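Local atomic coordinates of 1-deoxy-D-xylulose 5-phosphate reductoisomerase (Zymomonas mobilis, PDB entry 1R0K), a protein that catalyses the NADPH-dependent rearrangement and reduction of 1-deoxy-D-xylulose 5-phosphate to 2-C-methyl-D-erythritol 4-phosphate in isoprenoid biosynthesis, using a divalent metal ion. Residues B[152-157]-B[270-275]; B[54-59]-B[90-95]. All blocks are in the same frame, centred on the assembly; numbering follows the deposited sequence.

Interaction 1 (B[152-157]-B[270-275])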
loop_
_atom_site.group_PDB
_atom_site.type_symbol
_atom_site.label_atom_id
_atom_site.label_comp_id
_atom_site.label_asym_id
_atom_site.label_seq_id
_atom_site.Cartn_x
_atom_site.Cartn_y
_atom_site.Cartn_z
ATOM N N GLU B 152 -0.455 -3.579 13.000
ATOM C CA GLU B 152 -1.628 -3.089 12.297
ATOM C C GLU B 152 -1.647 -1.570 12.174
ATOM O O GLU B 152 -1.939 -1.022 11.109
ATOM C CB GLU B 152 -2.903 -3.546 13.007
ATOM C CG GLU B 152 -3.151 -5.054 13.001
ATOM C CD GLU B 152 -2.342 -5.811 14.042
ATOM O OE1 GLU B 152 -1.800 -5.182 14.980
ATOM O OE2 GLU B 152 -2.267 -7.049 13.925
ATOM N N HIS B 153 -1.342 -0.888 13.269
ATOM C CA HIS B 153 -1.355 0.564 13.262
ATOM C C HIS B 153 -0.296 1.145 12.355
ATOM O O HIS B 153 -0.551 2.130 11.663
ATOM C CB HIS B 153 -1.177 1.097 14.680
ATOM C CG HIS B 153 -2.242 0.641 15.620
ATOM N ND1 HIS B 153 -1.988 0.318 16.936
ATOM C CD2 HIS B 153 -3.566 0.428 15.427
ATOM C CE1 HIS B 153 -3.110 -0.078 17.511
ATOM N NE2 HIS B 153 -4.081 -0.020 16.618
ATOM N N ASN B 154 0.896 0.550 12.359
ATOM C CA ASN B 154 1.972 1.055 11.514
ATOM C C ASN B 154 1.616 0.812 10.050
ATOM O O ASN B 154 1.893 1.648 9.186
ATOM C CB ASN B 154 3.300 0.374 11.869
ATOM C CG ASN B 154 4.471 0.979 11.131
ATOM O OD1 ASN B 154 4.842 0.524 10.048
ATOM N ND2 ASN B 154 5.049 2.034 11.703
ATOM N N ALA B 155 0.981 -0.326 9.784
ATOM C CA ALA B 155 0.561 -0.674 8.430
ATOM C C ALA B 155 -0.469 0.349 7.959
ATOM O O ALA B 155 -0.422 0.819 6.821
ATOM C CB ALA B 155 -0.047 -2.075 8.416
ATOM N N ILE B 156 -1.410 0.680 8.838
ATOM C CA ILE B 156 -2.433 1.663 8.492
ATOM C C ILE B 156 -1.761 3.004 8.232
ATOM O O ILE B 156 -2.034 3.671 7.234
ATOM C CB ILE B 156 -3.463 1.816 9.615
ATOM C CG1 ILE B 156 -4.230 0.496 9.784
ATOM C CG2 ILE B 156 -4.425 2.964 9.287
ATOM C CD1 ILE B 156 -5.124 0.443 11.008
ATOM N N PHE B 157 -0.862 3.385 9.130
ATOM C CA PHE B 157 -0.148 4.641 8.994
ATOM C C PHE B 157 0.577 4.768 7.639
ATOM O O PHE B 157 0.547 5.833 7.008
ATOM C CB PHE B 157 0.844 4.786 10.146
ATOM C CG PHE B 157 1.498 6.123 10.200
ATOM C CD1 PHE B 157 2.565 6.422 9.361
ATOM C CD2 PHE B 157 1.031 7.099 11.071
ATOM C CE1 PHE B 157 3.155 7.674 9.393
ATOM C CE2 PHE B 157 1.616 8.354 11.108
ATOM C CZ PHE B 157 2.679 8.641 10.268
ATOM N N ILE B 270 9.202 -0.782 13.248
ATOM C CA ILE B 270 10.051 0.053 14.095
ATOM C C ILE B 270 10.958 0.876 13.188
ATOM O O ILE B 270 11.083 2.088 13.355
ATOM C CB ILE B 270 10.920 -0.794 15.073
ATOM C CG1 ILE B 270 10.031 -1.468 16.120
ATOM C CG2 ILE B 270 11.942 0.096 15.782
ATOM C CD1 ILE B 270 10.769 -2.441 17.019
ATOM N N GLY B 271 11.580 0.209 12.217
ATOM C CA GLY B 271 12.456 0.901 11.286
ATOM C C GLY B 271 11.729 2.050 10.606
ATOM O O GLY B 271 12.318 3.091 10.321
ATOM N N HIS B 272 10.440 1.862 10.339
ATOM C CA HIS B 272 9.654 2.912 9.704
ATOM C C HIS B 272 9.514 4.118 10.631
ATOM O O HIS B 272 9.649 5.258 10.189
ATOM C CB HIS B 272 8.260 2.382 9.308
ATOM C CG HIS B 272 7.260 3.458 8.999
ATOM N ND1 HIS B 272 6.526 4.096 9.976
ATOM C CD2 HIS B 272 6.884 4.016 7.823
ATOM C CE1 HIS B 272 5.741 5.001 9.417
ATOM N NE2 HIS B 272 5.939 4.973 8.112
ATOM N N THR B 273 9.257 3.877 11.913
ATOM C CA THR B 273 9.086 4.996 12.835
ATOM C C THR B 273 10.413 5.668 13.152
ATOM O O THR B 273 10.466 6.871 13.396
ATOM C CB THR B 273 8.413 4.555 14.165
ATOM O OG1 THR B 273 9.308 3.726 14.912
ATOM C CG2 THR B 273 7.129 3.777 13.883
ATOM N N LEU B 274 11.488 4.885 13.133
ATOM C CA LEU B 274 12.816 5.410 13.427
ATOM C C LEU B 274 13.343 6.302 12.298
ATOM O O LEU B 274 13.896 7.373 12.550
ATOM C CB LEU B 274 13.787 4.247 13.700
ATOM C CG LEU B 274 15.222 4.641 14.067
ATOM C CD1 LEU B 274 15.206 5.564 15.283
ATOM C CD2 LEU B 274 16.055 3.395 14.345
ATOM N N ALA B 275 13.149 5.883 11.053
ATOM C CA ALA B 275 13.630 6.659 9.913
ATOM C C ALA B 275 12.692 7.784 9.458
ATOM O O ALA B 275 13.145 8.760 8.859
ATOM C CB ALA B 275 13.915 5.725 8.737
#
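Asn154 and Phe157, one turn apart on helix 151-159, both reach His272 on helix 267-275. The polar approach is that of Asn154, whose ND2 lies 3.1 Å from His272 ND1, with the amide and imidazole planes 85° apart. That amide has partners of its own beside the ring: ND2 donates to the carbonyl O of Pro148, and OD1 accepts from NE2 of Gln158, so its rotation is fixed from its own side of the contact.

The aromatic approach comes from Phe157. Its CD1 meets the edge of the imidazole, 3.5 Å from His272 CE1, and the two rings sit obliquely with centroids 5.5 Å apart. Each of the three side chains leaves its helix with CG anti to the backbone N (chi1 -173° for Asn154), which carries it across the gap between axes 10.7 Å apart.

A van der Waals contact adds to these: the Thr273 methyl CG2 lies 3.5 Å from Asn154 ND2. The methyl is held to that side because Thr273 OG1 turns back to its own helix and donates to Ile270 O, 2.9 Å away, an oxygen that also takes the backbone N of Leu274.

Trp276 meets the His272 ring as well, and Asp254 of the second subunit packs on it. The segment axes are inclined at 53°, bridged by side chains rather than by close backbones. Glu152 pairs with Lys218; the contact thus joins the helix bearing Glu152, a predicted metal and substrate ligand, to helix 267-275, which packs on helix 15-25 of the Rossmann-type NADPH-binding domain.

Interaction 2 (B[54-59]-B[90-95])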
loop_
_atom_site.group_PDB
_atom_site.type_symbol
_atom_site.label_atom_id
_atom_site.label_comp_id
_atom_site.label_asym_id
_atom_site.label_seq_id
_atom_site.Cartn_x
_atom_site.Cartn_y
_atom_site.Cartn_z
ATOM N N ALA B 54 25.164 5.350 26.408
ATOM C CA ALA B 54 23.990 6.118 26.809
ATOM C C ALA B 54 24.352 7.083 27.926
ATOM O O ALA B 54 25.258 6.820 28.717
ATOM C CB ALA B 54 22.880 5.178 27.266
ATOM N N LYS B 55 23.640 8.203 27.991
ATOM C CA LYS B 55 23.902 9.196 29.021
ATOM C C LYS B 55 23.307 8.764 30.352
ATOM O O LYS B 55 23.844 9.070 31.413
ATOM C CB LYS B 55 23.328 10.554 28.612
ATOM C CG LYS B 55 23.577 11.647 29.639
ATOM C CD LYS B 55 23.013 12.982 29.191
ATOM C CE LYS B 55 23.211 14.042 30.267
ATOM N NZ LYS B 55 22.631 15.355 29.866
ATOM N N ARG B 56 22.201 8.036 30.299
ATOM C CA ARG B 56 21.556 7.591 31.525
ATOM C C ARG B 56 20.781 6.299 31.331
ATOM O O ARG B 56 20.230 6.054 30.261
ATOM C CB ARG B 56 20.610 8.682 32.031
ATOM C CG ARG B 56 19.899 8.340 33.333
ATOM C CD ARG B 56 18.972 9.470 33.747
ATOM N NE ARG B 56 19.678 10.745 33.819
ATOM C CZ ARG B 56 19.096 11.908 34.084
ATOM N NH1 ARG B 56 17.789 11.964 34.310
ATOM N NH2 ARG B 56 19.821 13.020 34.112
ATOM N N ALA B 57 20.752 5.479 32.375
ATOM C CA ALA B 57 20.025 4.217 32.365
ATOM C C ALA B 57 19.117 4.222 33.586
ATOM O O ALA B 57 19.559 4.507 34.699
ATOM C CB ALA B 57 20.993 3.045 32.435
ATOM N N VAL B 58 17.846 3.906 33.385
ATOM C CA VAL B 58 16.910 3.907 34.494
ATOM C C VAL B 58 16.243 2.564 34.692
ATOM O O VAL B 58 15.687 1.988 33.757
ATOM C CB VAL B 58 15.810 4.968 34.293
ATOM C CG1 VAL B 58 14.951 5.074 35.544
ATOM C CG2 VAL B 58 16.432 6.311 33.965
ATOM N N ILE B 59 16.315 2.055 35.917
ATOM C CA ILE B 59 15.665 0.799 36.238
ATOM C C ILE B 59 14.400 1.204 37.002
ATOM O O ILE B 59 14.466 1.909 38.005
ATOM C CB ILE B 59 16.588 -0.109 37.095
ATOM C CG1 ILE B 59 15.983 -1.510 37.199
ATOM C CG2 ILE B 59 16.820 0.507 38.470
ATOM C CD1 ILE B 59 15.925 -2.239 35.877
ATOM N N ALA B 90 12.418 10.506 30.201
ATOM C CA ALA B 90 11.585 10.828 29.048
ATOM C C ALA B 90 11.602 12.317 28.722
ATOM O O ALA B 90 11.212 12.728 27.628
ATOM C CB ALA B 90 10.146 10.367 29.301
ATOM N N MET B 91 12.056 13.122 29.675
ATOM C CA MET B 91 12.109 14.565 29.494
ATOM C C MET B 91 13.522 15.065 29.213
ATOM O O MET B 91 13.753 16.269 29.170
ATOM C CB MET B 91 11.561 15.261 30.744
ATOM C CG MET B 91 10.083 15.009 30.996
ATOM S SD MET B 91 9.526 15.709 32.565
ATOM C CE MET B 91 9.399 17.440 32.139
ATOM N N MET B 92 14.467 14.147 29.017
ATOM C CA MET B 92 15.843 14.548 28.758
ATOM C C MET B 92 16.057 15.227 27.403
ATOM O O MET B 92 17.139 15.744 27.129
ATOM C CB MET B 92 16.783 13.351 28.929
ATOM C CG MET B 92 16.931 12.921 30.387
ATOM S SD MET B 92 18.107 11.583 30.637
ATOM C CE MET B 92 19.676 12.494 30.521
ATOM N N GLY B 93 15.032 15.223 26.553
ATOM C CA GLY B 93 15.138 15.906 25.273
ATOM C C GLY B 93 15.416 15.149 23.984
ATOM O O GLY B 93 15.690 15.776 22.960
ATOM N N ALA B 94 15.336 13.825 24.007
ATOM C CA ALA B 94 15.592 13.039 22.801
ATOM C C ALA B 94 14.682 13.465 21.653
ATOM O O ALA B 94 13.486 13.676 21.850
ATOM C CB ALA B 94 15.389 11.569 23.093
ATOM N N ASP B 95 15.243 13.589 20.454
ATOM C CA ASP B 95 14.429 13.979 19.309
ATOM C C ASP B 95 13.502 12.827 18.944
ATOM O O ASP B 95 12.403 13.037 18.433
ATOM C CB ASP B 95 15.304 14.330 18.104
ATOM C CG ASP B 95 14.493 14.886 16.941
ATOM O OD1 ASP B 95 13.924 15.995 17.086
ATOM O OD2 ASP B 95 14.413 14.217 15.885
#
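One face of the Arg56 guanidinium carries the sulfur of Met92, which sits 3.5 Å above the plane and is displaced toward the rim. SD comes within 3.6 Å of Arg56 CZ, and the terminal methyl follows the same group, with Met92 CE 3.6 Å from Arg56 NH2. NH2 also makes a salt bridge with Glu78, so the thioether lies on one face while the charge is met by the carboxylate. The Arg56 chain runs extended as far as CD and then bends at chi3 (-54°), which turns one face of the guanidinium to the sulfur.

Lys55 makes the second, wholly aliphatic contact: its chain is stretched out, and the methylene CD lies 3.6 Å from Met92 CE. That methyl is therefore shared by two basic side chains, touching the carbon chain of one and the flat end of the other. A serine in place of Arg56 would probably leave Glu78 without its charged mate and strip the sulfur of Met92 of the flat group beneath it.

The site is at the surface of the Rossmann-type domain, away from the annotated ligand positions. Met92 belongs to the loop linking helix 83-90 to strand 96-99 and also packs on Ile34 and Ala35 of strand 31-38. Strand 56-59 runs in the parallel sheet between strands 31-38 and 78-81, with helix 42-51 packed against its Ala57.

Interaction 1 is buried and joins two helices distant in sequence, near the predicted metal and substrate site; interaction 2 lies at the surface, within the nucleotide-binding domain and away from that site. They share no helix or strand, and their centres are about 22 Å apart. The chemistry follows the setting. Across 152-157 and 270-275, an amide and two aromatic rings meet, with buried polar atoms given partners from nearby residues. Across 54-59 and 90-95, a thioether lies against long basic side chains. Interaction 1 also has the second subunit beside it, whereas no other protein chain of the dimer touches the segments of interaction 2.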